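Local coordinates for protein Niban 2 (Homo sapiens, PDB 7CTP) that may help suppress apoptosis and promote melanoma cell invasion, this chain being the larger, N-terminal part of the lipid-modified protein and including its PH domain, at residues I312-H317 against R528-E533; F40-H45 against S201-P206; H317-I322 against E537-Q542. All blocks are in the same frame, centred on the assembly; numbering follows the deposited sequence.

Interaction 1. Residues I312-H317 against R528-E533; sequences ITSKEH and RFILVE
A buried lysine-to-carbonyl contact ties the C-terminal half of the long helix 260-337 to the extended turn that leads into helix 532-555: Lys-315 reaches across to the backbone of Phe-529 and packs its CE on Ile-530. Its NZ donates to Phe-529 O at 2.9 Å, lying in the carbonyl plane with a C=O...N angle of 149°. NZ also donates to a water 3.0 Å away, and that water accepts from Leu-531 N at 3.1 Å, so the ammonium grips the turn twice, once directly and once through solvent. The reach depends on the chain's shape: CG lies anti to the backbone N (chi1 -158°), and bends at chi3 and chi4 then swing the tip over to the turn. Leu-531 occupies the N-cap position of helix 532-555, so the lysine meets the loop just before this all-helical part of the molecule starts its last helix. Replacing Lys-315 by a methionine would probably leave Phe-529 O without this donor and cut the water's link to helix 260-337. Beside this polar link, Lys-315 CE lies 3.8 Å from Ile-530 CG1, the two side chains running past each other in opposite directions, while Phe-40 of helix 10-48 also packs against the lysine. Ile-530 points its CB toward helix 260-337, and its CD1 comes within 3.2 Å of Ser-314 OG. This hydroxyl is buried with no polar partner in the model, a tight meeting of methyl and oxygen. Leu-318 and Ile-522 pack on the same isoleucine.

Interaction 2. Residues F40-H45 against S201-P206; sequences FNSMRH and SKVEGP
The backbones come closest at Ser-42 and Lys-202, whose CA atoms are 6.0 Å apart, where a turn of helix 10-48 faces the loop entering helix 204-218. Ser-42 directs its CB toward that loop and carries most of the contact. Its OG, anti to the backbone N (chi1 175°), sits 3.4 Å from Lys-202 CB, and its CB lies 3.7 Å from Lys-202 O, so the serine rests against the root of the lysine and its peptide carbonyl together. The polar end of the pair is joined by solvent: a water lies 2.6 Å from Ser-42 OG and accepts from Lys-202 NZ at 3.2 Å. The ammonium has a stronger partner in the carboxylate of Glu-46, with which it forms a salt bridge one helical turn beyond Ser-42. Val-203 CG2 also approaches Ser-42 CB at 4.1 Å, and the valine packs further on Tyr-35 and Leu-39; a bound glycerol lies near its side chain. Within the loop, Gly-205 N donates to Ser-201 OG at 2.8 Å (N-H...O angle 154°), holding the turn around Val-203, the N-cap residue. The antiparallel strands of the PH fold and its C-terminal helix 176-194 lie in sequence between the two segments, so this helix-to-loop contact brings together the chain entering the PH domain and the chain leaving it.

Interaction 3. Residues H317-I322 against E537-Q542; sequences HLASKI and EEVVLQ
The one flat group that meets the opposite segment is the peptide carbonyl of Ala-319, with Val-539 CG2 lying 4.0 Å from its O; the rest of the contact is aliphatic, methyl against methyl, with neither a ring nor a carboxylate taking part. Val-539 of helix 532-555 packs as a knob into a hole on helix 260-337, formed by Ala-319, Ile-322, Arg-323 and Ile-326, which have the spacing of a four-residue hole on one helix face. The backbones agree with this: the CA atoms of Ala-319 and Val-539 are 6.7 Å apart, a close approach consistent with the small alanine. All three residues carrying the contact point their CB atoms toward the opposite helix and are buried. A single branch of the valine does the touching. Its CG2 stands anti to the carbonyl carbon while CG1 stands anti to the backbone N (chi1 165°), and this rotation turns CG2 into the hole. There it meets Ala-319 CB at 4.1 Å. On an adjoining face of the helix, Val-540 packs on Leu-503 and Leu-504 of helix 464-511, which gives helix 532-555 a second helical neighbour. Glu-537, whose CB points away from helix 260-337, has its carboxylate engaged by Arg-213 and Gln-217 of helix 204-218. Thr-535 and Tyr-536, one turn earlier on the last helix, touch Ile-322, whose side chain crosses that of Val-539 at a slant, its CG2 methyl ending 4.2 Å from Val-539 CG2.

In the fold
Interactions 1 and 3 are buried, their centres 9 Å apart, and both join helix 260-337 to helix 532-555 or the loop that enters it. Interaction 1 uses a charged donor and a water at that loop, while interaction 3, further along the last helix, is aliphatic, with no polar bond between the two segments. Val-532 O, 4.0 Å from Ile-322 CD1, brings them into touch. Interaction 2 is a surface contact of van der Waals touches and a bridging water, with a salt bridge to Glu-46 beside it, and uses other elements, helix 10-48 and the loop entering helix 204-218. It nevertheless abuts interaction 1, since Ile-312 CD1 lies 3.5 Å from Arg-44 NE, but it does not touch interaction 3.

Interaction 1. Residues I312-H317 against R528-E533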
loop_
_atom_site.group_PDB
_atom_site.type_symbol
_atom_site.label_atom_id
_atom_site.label_comp_id
_atom_site.label_asym_id
_atom_site.label_seq_id
_atom_site.Cartn_x
_atom_site.Cartn_y
_atom_site.Cartn_z
ATOM N N ILE A 312 -30.739 -3.864 -7.866
ATOM C CA ILE A 312 -30.036 -4.384 -9.040
ATOM C C ILE A 312 -30.746 -3.956 -10.320
ATOM O O ILE A 312 -30.113 -3.536 -11.298
ATOM C CB ILE A 312 -29.913 -5.915 -8.953
ATOM C CG1 ILE A 312 -29.023 -6.323 -7.774
ATOM C CG2 ILE A 312 -29.362 -6.481 -10.266
ATOM C CD1 ILE A 312 -29.106 -7.802 -7.448
ATOM N N THR A 313 -32.077 -4.064 -10.329
ATOM C CA THR A 313 -32.865 -3.661 -11.490
ATOM C C THR A 313 -32.679 -2.183 -11.800
ATOM O O THR A 313 -32.509 -1.787 -12.962
ATOM C CB THR A 313 -34.337 -3.971 -11.229
ATOM O OG1 THR A 313 -34.496 -5.391 -11.149
ATOM C CG2 THR A 313 -35.214 -3.398 -12.325
ATOM N N SER A 314 -32.710 -1.347 -10.762
ATOM C CA SER A 314 -32.550 0.087 -10.961
ATOM C C SER A 314 -31.144 0.409 -11.452
ATOM O O SER A 314 -30.963 1.241 -12.349
ATOM C CB SER A 314 -32.868 0.831 -9.664
ATOM O OG SER A 314 -32.231 2.094 -9.613
ATOM N N LYS A 315 -30.138 -0.263 -10.883
ATOM C CA LYS A 315 -28.757 -0.083 -11.327
ATOM C C LYS A 315 -28.607 -0.451 -12.803
ATOM O O LYS A 315 -27.987 0.287 -13.583
ATOM C CB LYS A 315 -27.818 -0.913 -10.444
ATOM C CG LYS A 315 -26.355 -0.439 -10.431
ATOM C CD LYS A 315 -25.509 -1.142 -9.343
ATOM C CE LYS A 315 -25.789 -0.616 -7.919
ATOM N NZ LYS A 315 -24.659 0.198 -7.317
ATOM N N GLU A 316 -29.217 -1.567 -13.216
ATOM C CA GLU A 316 -29.109 -2.014 -14.605
ATOM C C GLU A 316 -29.840 -1.072 -15.558
ATOM O O GLU A 316 -29.388 -0.855 -16.690
ATOM C CB GLU A 316 -29.633 -3.447 -14.728
ATOM C CG GLU A 316 -29.642 -4.050 -16.144
ATOM C CD GLU A 316 -28.377 -3.768 -16.954
ATOM O OE1 GLU A 316 -28.513 -3.368 -18.132
ATOM O OE2 GLU A 316 -27.258 -3.964 -16.429
ATOM N N HIS A 317 -30.960 -0.488 -15.122
ATOM C CA HIS A 317 -31.658 0.476 -15.968
ATOM C C HIS A 317 -30.811 1.724 -16.181
ATOM O O HIS A 317 -30.699 2.227 -17.304
ATOM C CB HIS A 317 -33.012 0.837 -15.363
ATOM C CG HIS A 317 -33.813 1.795 -16.192
ATOM N ND1 HIS A 317 -34.060 3.094 -15.802
ATOM C CD2 HIS A 317 -34.425 1.640 -17.390
ATOM C CE1 HIS A 317 -34.787 3.699 -16.725
ATOM N NE2 HIS A 317 -35.024 2.839 -17.698
ATOM N N ARG A 528 -28.277 6.141 -1.793
ATOM C CA ARG A 528 -27.078 5.783 -1.035
ATOM C C ARG A 528 -26.382 4.563 -1.616
ATOM O O ARG A 528 -25.219 4.308 -1.283
ATOM C CB ARG A 528 -27.405 5.506 0.436
ATOM C CG ARG A 528 -27.843 6.714 1.256
ATOM C CD ARG A 528 -26.827 7.858 1.224
ATOM N NE ARG A 528 -25.520 7.564 1.823
ATOM C CZ ARG A 528 -25.215 7.762 3.107
ATOM N NH1 ARG A 528 -26.138 8.223 3.948
ATOM N NH2 ARG A 528 -23.986 7.496 3.558
ATOM N N PHE A 529 -27.059 3.802 -2.479
ATOM C CA PHE A 529 -26.504 2.552 -2.987
ATOM C C PHE A 529 -26.181 2.597 -4.465
ATOM O O PHE A 529 -25.519 1.679 -4.959
ATOM C CB PHE A 529 -27.478 1.396 -2.740
ATOM C CG PHE A 529 -28.072 1.425 -1.376
ATOM C CD1 PHE A 529 -27.252 1.444 -0.257
ATOM C CD2 PHE A 529 -29.441 1.501 -1.208
ATOM C CE1 PHE A 529 -27.797 1.516 1.015
ATOM C CE2 PHE A 529 -29.999 1.563 0.067
ATOM C CZ PHE A 529 -29.176 1.572 1.175
ATOM N N ILE A 530 -26.646 3.624 -5.167
ATOM C CA ILE A 530 -26.467 3.773 -6.608
ATOM C C ILE A 530 -25.984 5.187 -6.872
ATOM O O ILE A 530 -26.656 6.153 -6.497
ATOM C CB ILE A 530 -27.767 3.500 -7.384
ATOM C CG1 ILE A 530 -28.300 2.098 -7.063
ATOM C CG2 ILE A 530 -27.534 3.701 -8.887
ATOM C CD1 ILE A 530 -29.634 1.793 -7.704
ATOM N N LEU A 531 -24.827 5.310 -7.533
ATOM C CA LEU A 531 -24.278 6.602 -7.926
ATOM C C LEU A 531 -24.093 6.637 -9.437
ATOM O O LEU A 531 -23.599 5.670 -10.023
ATOM C CB LEU A 531 -22.926 6.851 -7.244
ATOM C CG LEU A 531 -22.978 7.110 -5.740
ATOM C CD1 LEU A 531 -21.580 7.087 -5.126
ATOM C CD2 LEU A 531 -23.650 8.442 -5.479
ATOM N N VAL A 532 -24.485 7.752 -10.061
ATOM C CA VAL A 532 -24.277 7.908 -11.503
ATOM C C VAL A 532 -22.820 7.649 -11.851
ATOM O O VAL A 532 -22.496 6.897 -12.779
ATOM C CB VAL A 532 -24.711 9.308 -11.968
ATOM C CG1 VAL A 532 -24.234 9.554 -13.395
ATOM C CG2 VAL A 532 -26.221 9.465 -11.881
ATOM N N GLU A 533 -21.913 8.257 -11.090
ATOM C CA GLU A 533 -20.498 8.156 -11.422
ATOM C C GLU A 533 -19.999 6.718 -11.339
ATOM O O GLU A 533 -19.291 6.248 -12.236
ATOM C CB GLU A 533 -19.687 9.056 -10.505
ATOM C CG GLU A 533 -18.249 9.149 -10.919
ATOM C CD GLU A 533 -18.009 10.064 -12.105
ATOM O OE1 GLU A 533 -18.803 11.008 -12.304
ATOM O OE2 GLU A 533 -17.006 9.841 -12.824
HETATM O O HOH W 1 -23.530 2.701 -8.496
#

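Interaction 2. Residues F40-H45 against S201-P206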
loop_
_atom_site.group_PDB
_atom_site.type_symbol
_atom_site.label_atom_id
_atom_site.label_comp_id
_atom_site.label_asym_id
_atom_site.label_seq_id
_atom_site.Cartn_x
_atom_site.Cartn_y
_atom_site.Cartn_z
ATOM N N PHE A 40 -23.297 -1.950 -0.436
ATOM C CA PHE A 40 -24.142 -2.719 -1.345
ATOM C C PHE A 40 -23.329 -3.746 -2.129
ATOM O O PHE A 40 -23.748 -4.902 -2.280
ATOM C CB PHE A 40 -24.879 -1.792 -2.307
ATOM C CG PHE A 40 -25.629 -2.535 -3.368
ATOM C CD1 PHE A 40 -26.855 -3.111 -3.083
ATOM C CD2 PHE A 40 -25.089 -2.698 -4.636
ATOM C CE1 PHE A 40 -27.543 -3.817 -4.053
ATOM C CE2 PHE A 40 -25.777 -3.406 -5.609
ATOM C CZ PHE A 40 -27.009 -3.959 -5.313
ATOM N N ASN A 41 -22.171 -3.341 -2.661
ATOM C CA ASN A 41 -21.386 -4.272 -3.476
ATOM C C ASN A 41 -20.906 -5.460 -2.652
ATOM O O ASN A 41 -20.902 -6.604 -3.130
ATOM C CB ASN A 41 -20.194 -3.557 -4.114
ATOM C CG ASN A 41 -20.611 -2.565 -5.185
ATOM O OD1 ASN A 41 -21.654 -2.718 -5.824
ATOM N ND2 ASN A 41 -19.784 -1.545 -5.396
ATOM N N SER A 42 -20.494 -5.209 -1.410
ATOM C CA SER A 42 -20.014 -6.287 -0.557
ATOM C C SER A 42 -21.162 -7.213 -0.191
ATOM O O SER A 42 -21.032 -8.442 -0.256
ATOM C CB SER A 42 -19.348 -5.721 0.698
ATOM O OG SER A 42 -18.965 -6.758 1.599
ATOM N N MET A 43 -22.310 -6.636 0.169
ATOM C CA MET A 43 -23.452 -7.471 0.524
ATOM C C MET A 43 -23.962 -8.254 -0.673
ATOM O O MET A 43 -24.397 -9.402 -0.524
ATOM C CB MET A 43 -24.565 -6.623 1.123
ATOM C CG MET A 43 -24.219 -6.125 2.494
ATOM S SD MET A 43 -25.613 -5.267 3.220
ATOM C CE MET A 43 -26.752 -6.642 3.493
ATOM N N ARG A 44 -23.911 -7.664 -1.868
ATOM C CA ARG A 44 -24.357 -8.408 -3.039
ATOM C C ARG A 44 -23.472 -9.625 -3.270
ATOM O O ARG A 44 -23.972 -10.717 -3.574
ATOM C CB ARG A 44 -24.389 -7.513 -4.272
ATOM C CG ARG A 44 -25.062 -8.177 -5.470
ATOM C CD ARG A 44 -25.085 -7.253 -6.665
ATOM N NE ARG A 44 -25.627 -7.906 -7.851
ATOM C CZ ARG A 44 -25.634 -7.355 -9.060
ATOM N NH1 ARG A 44 -25.124 -6.143 -9.235
ATOM N NH2 ARG A 44 -26.150 -8.011 -10.092
ATOM N N HIS A 45 -22.154 -9.464 -3.092
ATOM C CA HIS A 45 -21.235 -10.587 -3.255
ATOM C C HIS A 45 -21.537 -11.695 -2.254
ATOM O O HIS A 45 -21.588 -12.876 -2.614
ATOM C CB HIS A 45 -19.787 -10.112 -3.108
ATOM C CG HIS A 45 -19.227 -9.486 -4.347
ATOM N ND1 HIS A 45 -19.363 -10.054 -5.595
ATOM C CD2 HIS A 45 -18.532 -8.338 -4.527
ATOM C CE1 HIS A 45 -18.775 -9.283 -6.494
ATOM N NE2 HIS A 45 -18.263 -8.235 -5.871
ATOM N N SER A 201 -10.605 -5.764 3.722
ATOM C CA SER A 201 -11.668 -4.926 4.257
ATOM C C SER A 201 -12.856 -4.954 3.306
ATOM O O SER A 201 -12.714 -4.712 2.103
ATOM C CB SER A 201 -11.179 -3.491 4.454
ATOM O OG SER A 201 -12.271 -2.626 4.704
ATOM N N LYS A 202 -14.031 -5.278 3.840
ATOM C CA LYS A 202 -15.183 -5.460 2.968
ATOM C C LYS A 202 -15.765 -4.132 2.520
ATOM O O LYS A 202 -16.162 -3.988 1.363
ATOM C CB LYS A 202 -16.257 -6.292 3.674
ATOM C CG LYS A 202 -15.760 -7.640 4.170
ATOM C CD LYS A 202 -16.887 -8.455 4.780
ATOM C CE LYS A 202 -16.611 -9.952 4.657
ATOM N NZ LYS A 202 -17.097 -10.532 3.363
ATOM N N VAL A 203 -15.833 -3.155 3.420
ATOM C CA VAL A 203 -16.622 -1.960 3.146
ATOM C C VAL A 203 -15.785 -0.704 3.339
ATOM O O VAL A 203 -15.692 0.127 2.431
ATOM C CB VAL A 203 -17.876 -1.913 4.034
ATOM C CG1 VAL A 203 -18.692 -0.657 3.752
ATOM C CG2 VAL A 203 -18.719 -3.166 3.798
ATOM N N GLU A 204 -15.183 -0.556 4.528
ATOM C CA GLU A 204 -14.468 0.678 4.858
ATOM C C GLU A 204 -13.314 0.936 3.898
ATOM O O GLU A 204 -13.106 2.069 3.444
ATOM C CB GLU A 204 -13.958 0.615 6.295
ATOM C CG GLU A 204 -15.043 0.785 7.344
ATOM C CD GLU A 204 -14.492 0.695 8.757
ATOM O OE1 GLU A 204 -13.275 0.923 8.946
ATOM O OE2 GLU A 204 -15.283 0.392 9.673
ATOM N N GLY A 205 -12.528 -0.099 3.604
ATOM C CA GLY A 205 -11.394 0.023 2.715
ATOM C C GLY A 205 -11.757 0.510 1.326
ATOM O O GLY A 205 -11.272 1.550 0.867
ATOM N N PRO A 206 -12.613 -0.243 0.620
ATOM C CA PRO A 206 -13.036 0.204 -0.718
ATOM C C PRO A 206 -13.732 1.555 -0.728
ATOM O O PRO A 206 -13.532 2.336 -1.662
ATOM C CB PRO A 206 -13.983 -0.920 -1.177
ATOM C CG PRO A 206 -13.525 -2.117 -0.426
ATOM C CD PRO A 206 -13.083 -1.610 0.919
HETATM O O HOH W 2 -17.745 -8.838 0.768
#

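Interaction 3. Residues H317-I322 against E537-Q542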
loop_
_atom_site.group_PDB
_atom_site.type_symbol
_atom_site.label_atom_id
_atom_site.label_comp_id
_atom_site.label_asym_id
_atom_site.label_seq_id
_atom_site.Cartn_x
_atom_site.Cartn_y
_atom_site.Cartn_z
ATOM N N HIS A 317 -30.960 -0.488 -15.122
ATOM C CA HIS A 317 -31.658 0.476 -15.968
ATOM C C HIS A 317 -30.811 1.724 -16.181
ATOM O O HIS A 317 -30.699 2.227 -17.304
ATOM C CB HIS A 317 -33.012 0.837 -15.363
ATOM C CG HIS A 317 -33.813 1.795 -16.192
ATOM N ND1 HIS A 317 -34.060 3.094 -15.802
ATOM C CD2 HIS A 317 -34.425 1.640 -17.390
ATOM C CE1 HIS A 317 -34.787 3.699 -16.725
ATOM N NE2 HIS A 317 -35.024 2.839 -17.698
ATOM N N LEU A 318 -30.212 2.245 -15.105
ATOM C CA LEU A 318 -29.294 3.374 -15.241
ATOM C C LEU A 318 -28.138 3.024 -16.168
ATOM O O LEU A 318 -27.778 3.808 -17.056
ATOM C CB LEU A 318 -28.775 3.786 -13.865
ATOM C CG LEU A 318 -27.681 4.849 -13.773
ATOM C CD1 LEU A 318 -28.173 6.194 -14.299
ATOM C CD2 LEU A 318 -27.212 4.956 -12.320
ATOM N N ALA A 319 -27.546 1.847 -15.975
ATOM C CA ALA A 319 -26.410 1.448 -16.800
ATOM C C ALA A 319 -26.794 1.404 -18.272
ATOM O O ALA A 319 -26.008 1.798 -19.139
ATOM C CB ALA A 319 -25.871 0.092 -16.343
ATOM N N SER A 320 -28.011 0.938 -18.568
ATOM C CA SER A 320 -28.441 0.825 -19.958
ATOM C C SER A 320 -28.499 2.188 -20.626
ATOM O O SER A 320 -28.132 2.328 -21.798
ATOM C CB SER A 320 -29.803 0.136 -20.037
ATOM O OG SER A 320 -30.823 1.019 -19.588
ATOM N N LYS A 321 -28.942 3.213 -19.889
ATOM C CA LYS A 321 -29.020 4.560 -20.442
ATOM C C LYS A 321 -27.634 5.171 -20.604
ATOM O O LYS A 321 -27.380 5.922 -21.553
ATOM C CB LYS A 321 -29.880 5.443 -19.545
ATOM C CG LYS A 321 -31.306 4.959 -19.387
ATOM C CD LYS A 321 -32.069 5.013 -20.703
ATOM C CE LYS A 321 -33.554 4.735 -20.465
ATOM N NZ LYS A 321 -34.114 3.800 -21.482
ATOM N N ILE A 322 -26.731 4.877 -19.671
ATOM C CA ILE A 322 -25.356 5.359 -19.790
ATOM C C ILE A 322 -24.650 4.678 -20.962
ATOM O O ILE A 322 -23.944 5.328 -21.745
ATOM C CB ILE A 322 -24.611 5.140 -18.463
ATOM C CG1 ILE A 322 -25.221 6.021 -17.366
ATOM C CG2 ILE A 322 -23.116 5.405 -18.629
ATOM C CD1 ILE A 322 -24.672 5.707 -15.974
ATOM N N GLU A 537 -18.613 4.406 -14.315
ATOM C CA GLU A 537 -17.287 3.798 -14.291
ATOM C C GLU A 537 -17.361 2.286 -14.474
ATOM O O GLU A 537 -16.462 1.687 -15.076
ATOM C CB GLU A 537 -16.558 4.162 -12.997
ATOM C CG GLU A 537 -16.233 5.646 -12.907
ATOM C CD GLU A 537 -15.312 5.991 -11.757
ATOM O OE1 GLU A 537 -14.843 5.066 -11.055
ATOM O OE2 GLU A 537 -15.049 7.202 -11.572
ATOM N N GLU A 538 -18.426 1.649 -13.974
ATOM C CA GLU A 538 -18.607 0.218 -14.215
ATOM C C GLU A 538 -18.883 -0.059 -15.690
ATOM O O GLU A 538 -18.436 -1.080 -16.228
ATOM C CB GLU A 538 -19.748 -0.338 -13.352
ATOM C CG GLU A 538 -19.443 -0.397 -11.858
ATOM C CD GLU A 538 -20.612 -0.934 -11.037
ATOM O OE1 GLU A 538 -20.759 -0.534 -9.858
ATOM O OE2 GLU A 538 -21.386 -1.752 -11.576
ATOM N N VAL A 539 -19.626 0.828 -16.356
ATOM C CA VAL A 539 -19.855 0.681 -17.795
ATOM C C VAL A 539 -18.530 0.747 -18.548
ATOM O O VAL A 539 -18.248 -0.075 -19.429
ATOM C CB VAL A 539 -20.845 1.746 -18.297
ATOM C CG1 VAL A 539 -20.802 1.847 -19.833
ATOM C CG2 VAL A 539 -22.260 1.411 -17.830
ATOM N N VAL A 540 -17.682 1.707 -18.181
ATOM C CA VAL A 540 -16.373 1.832 -18.823
ATOM C C VAL A 540 -15.515 0.604 -18.536
ATOM O O VAL A 540 -14.818 0.088 -19.422
ATOM C CB VAL A 540 -15.676 3.124 -18.364
ATOM C CG1 VAL A 540 -14.255 3.179 -18.918
ATOM C CG2 VAL A 540 -16.482 4.331 -18.807
ATOM N N LEU A 541 -15.534 0.132 -17.284
ATOM C CA LEU A 541 -14.763 -1.054 -16.920
ATOM C C LEU A 541 -15.118 -2.234 -17.810
ATOM O O LEU A 541 -14.242 -3.017 -18.193
ATOM C CB LEU A 541 -14.994 -1.412 -15.446
ATOM C CG LEU A 541 -14.289 -2.646 -14.865
ATOM C CD1 LEU A 541 -13.902 -2.397 -13.418
ATOM C CD2 LEU A 541 -15.157 -3.901 -14.957
ATOM N N GLN A 542 -16.402 -2.381 -18.145
ATOM C CA GLN A 542 -16.821 -3.551 -18.909
ATOM C C GLN A 542 -16.291 -3.509 -20.338
ATOM O O GLN A 542 -16.163 -4.561 -20.974
ATOM C CB GLN A 542 -18.343 -3.675 -18.898
ATOM C CG GLN A 542 -18.897 -4.243 -17.592
ATOM C CD GLN A 542 -18.287 -5.583 -17.226
ATOM O OE1 GLN A 542 -18.136 -6.463 -18.074
ATOM N NE2 GLN A 542 -17.939 -5.747 -15.954
#